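Local coordinates for protein ribonucleoside-diphosphate reductase (Pseudomonas aeruginosa, PDB 5IM3) that probably reduces ribonucleoside diphosphates to the 2'-deoxyribonucleotides needed for DNA synthesis, and carries bound dATP as an allosteric enzyme with two ATP cones, at residues A[268-272]-A[363-367]. Sequence-based numbering, arbitrary orientation.
Sequences FELVD and AGTLR
Asp272 swings its carboxylate opposite its own backbone N (chi1 -167°), and Leu366, with CG turned back beside its N (chi1 -68°), runs across that side chain at about a right angle. The leucine's two methyls split the work: CD2 comes up to the carboxylate, 3.9 Å from Asp272 OD1, while CD1 reaches Glu269, 3.9 Å from its O. The one direct hydrogen bond between the loops runs from Asp272 N to Gly364 O, short at 2.7 Å and nearly straight, with the donor tilted out of the carbonyl plane. Val271 CG1 packs against the same oxygen at 3.5 Å, beside the bonded N-H. These are two helix exits meeting. Helix 250-267 ends in a Schellman motif with Glu269, at positive phi, as its C-prime residue, and 363-367, in the all-alpha region of the reductase, is part of the loop from helix 357-362 to strand 373-377 of the barrel. Gly364 also has positive phi, a backbone shape that suits glycine. Further along, Thr365 sets its CG2 methyl 3.5 Å from Leu270 O, while its hydroxyl turns back to Asn362 O at the helix end. The aspartate's two oxygens part company: OD1 takes the N-H of Lys274 in its own loop, and OD2 accepts a hydrogen bond from a water 2.6 Å away, which gives a second one to Thr365 O and so bridges the two loops a second time.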
ATOM      1  N   PHE A 268      18.827  62.713  10.879  1.00 80.76           N
ATOM      2  CA  PHE A 268      17.798  61.774  11.304  1.00 80.86           C
ATOM      3  C   PHE A 268      18.375  60.562  12.025  1.00 77.58           C
ATOM      4  O   PHE A 268      17.636  59.610  12.301  1.00 76.40           O
ATOM      5  CB  PHE A 268      16.974  61.328  10.092  1.00 80.12           C
ATOM      6  CG  PHE A 268      16.346  62.470   9.344  1.00 84.84           C
ATOM      7  CD1 PHE A 268      15.671  63.470  10.024  1.00 87.55           C
ATOM      8  CD2 PHE A 268      16.449  62.560   7.964  1.00 85.25           C
ATOM      9  CE1 PHE A 268      15.096  64.527   9.344  1.00 89.39           C
ATOM     10  CE2 PHE A 268      15.874  63.617   7.279  1.00 86.42           C
ATOM     11  CZ  PHE A 268      15.199  64.601   7.971  1.00 88.61           C
ATOM     12  N   GLU A 269      19.669  60.582  12.343  1.00 70.48           N
ATOM     13  CA  GLU A 269      20.330  59.491  13.056  1.00 68.38           C
ATOM     14  C   GLU A 269      20.197  58.164  12.312  1.00 64.47           C
ATOM     15  O   GLU A 269      20.181  57.095  12.926  1.00 62.72           O
ATOM     16  CB  GLU A 269      19.792  59.366  14.485  1.00 72.13           C
ATOM     17  CG  GLU A 269      20.035  60.605  15.340  1.00 75.46           C
ATOM     18  CD  GLU A 269      19.608  60.413  16.784  1.00 76.40           C
ATOM     19  OE1 GLU A 269      19.078  59.331  17.110  1.00 75.41           O
ATOM     20  OE2 GLU A 269      19.804  61.345  17.591  1.00 78.67           O
ATOM     21  N   LEU A 270      20.103  58.226  10.983  1.00 62.97           N
ATOM     22  CA  LEU A 270      20.111  57.037  10.140  1.00 59.49           C
ATOM     23  C   LEU A 270      21.495  56.701   9.607  1.00 56.90           C
ATOM     24  O   LEU A 270      21.708  55.575   9.141  1.00 52.44           O
ATOM     25  CB  LEU A 270      19.151  57.222   8.960  1.00 59.84           C
ATOM     26  CG  LEU A 270      17.676  57.370   9.340  1.00 61.69           C
ATOM     27  CD1 LEU A 270      16.863  57.841   8.144  1.00 61.31           C
ATOM     28  CD2 LEU A 270      17.132  56.055   9.883  1.00 59.93           C
ATOM     29  N   VAL A 271      22.430  57.646   9.673  1.00 57.31           N
ATOM     30  CA  VAL A 271      23.809  57.455   9.249  1.00 57.29           C
ATOM     31  C   VAL A 271      24.713  57.876  10.400  1.00 59.15           C
ATOM     32  O   VAL A 271      24.438  58.869  11.082  1.00 61.87           O
ATOM     33  CB  VAL A 271      24.123  58.272   7.974  1.00 59.80           C
ATOM     34  CG1 VAL A 271      25.599  58.192   7.619  1.00 58.66           C
ATOM     35  CG2 VAL A 271      23.269  57.789   6.808  1.00 56.47           C
ATOM     36  N   ASP A 272      25.787  57.120  10.618  1.00 58.29           N
ATOM     37  CA  ASP A 272      26.727  57.447  11.683  1.00 60.81           C
ATOM     38  C   ASP A 272      27.377  58.804  11.422  1.00 61.60           C
ATOM     39  O   ASP A 272      27.912  59.055  10.339  1.00 59.37           O
ATOM     40  CB  ASP A 272      27.794  56.354  11.794  1.00 60.44           C
ATOM     41  CG  ASP A 272      28.607  56.455  13.074  1.00 64.40           C
ATOM     42  OD1 ASP A 272      28.764  57.577  13.605  1.00 64.09           O
ATOM     43  OD2 ASP A 272      29.087  55.404  13.551  1.00 65.43           O
ATOM     44  N   ALA A 363      26.642  48.839   7.808  1.00 44.00           N
ATOM     45  CA  ALA A 363      27.868  49.618   7.710  1.00 47.70           C
ATOM     46  C   ALA A 363      27.526  51.083   7.487  1.00 47.53           C
ATOM     47  O   ALA A 363      26.647  51.410   6.686  1.00 49.95           O
ATOM     48  CB  ALA A 363      28.748  49.090   6.579  1.00 47.27           C
ATOM     49  N   GLY A 364      28.196  51.962   8.225  1.00 54.88           N
ATOM     50  CA  GLY A 364      27.963  53.388   8.120  1.00 58.12           C
ATOM     51  C   GLY A 364      26.844  53.921   8.988  1.00 59.17           C
ATOM     52  O   GLY A 364      26.539  55.118   8.904  1.00 59.60           O
ATOM     53  N   THR A 365      26.221  53.078   9.810  1.00 53.74           N
ATOM     54  CA  THR A 365      25.165  53.476  10.732  1.00 55.67           C
ATOM     55  C   THR A 365      25.646  53.332  12.171  1.00 58.37           C
ATOM     56  O   THR A 365      26.663  52.693  12.455  1.00 57.98           O
ATOM     57  CB  THR A 365      23.900  52.630  10.531  1.00 57.25           C
ATOM     58  OG1 THR A 365      24.126  51.307  11.032  1.00 52.00           O
ATOM     59  CG2 THR A 365      23.517  52.551   9.058  1.00 55.25           C
ATOM     60  N   LEU A 366      24.882  53.926  13.086  1.00 63.93           N
ATOM     61  CA  LEU A 366      25.225  53.882  14.502  1.00 68.05           C
ATOM     62  C   LEU A 366      25.195  52.451  15.025  1.00 66.24           C
ATOM     63  O   LEU A 366      24.302  51.668  14.690  1.00 64.21           O
ATOM     64  CB  LEU A 366      24.256  54.753  15.303  1.00 71.65           C
ATOM     65  CG  LEU A 366      24.358  56.260  15.063  1.00 76.26           C
ATOM     66  CD1 LEU A 366      23.099  56.961  15.548  1.00 78.59           C
ATOM     67  CD2 LEU A 366      25.585  56.829  15.758  1.00 78.07           C
ATOM     68  N   ARG A 367      26.179  52.119  15.870  1.00 73.16           N
ATOM     69  CA  ARG A 367      26.344  50.792  16.455  1.00 72.83           C
ATOM     70  C   ARG A 367      26.064  49.730  15.400  1.00 69.84           C
ATOM     71  O   ARG A 367      25.030  49.052  15.455  1.00 68.74           O
ATOM     72  CB  ARG A 367      25.430  50.622  17.671  1.00 75.66           C
ATOM     73  CG  ARG A 367      25.690  51.662  18.754  1.00 78.36           C
ATOM     74  CD  ARG A 367      25.262  51.197  20.140  1.00 79.91           C
ATOM     75  NE  ARG A 367      25.981  51.918  21.191  1.00 84.33           N
ATOM     76  CZ  ARG A 367      25.916  51.630  22.490  1.00 87.21           C
ATOM     77  NH1 ARG A 367      25.158  50.631  22.923  1.00 85.35           N
ATOM     78  NH2 ARG A 367      26.614  52.345  23.363  1.00 89.16           N
TER
HETATM   79  O   HOH W   1      29.106  53.255  12.017  1.00 44.69           O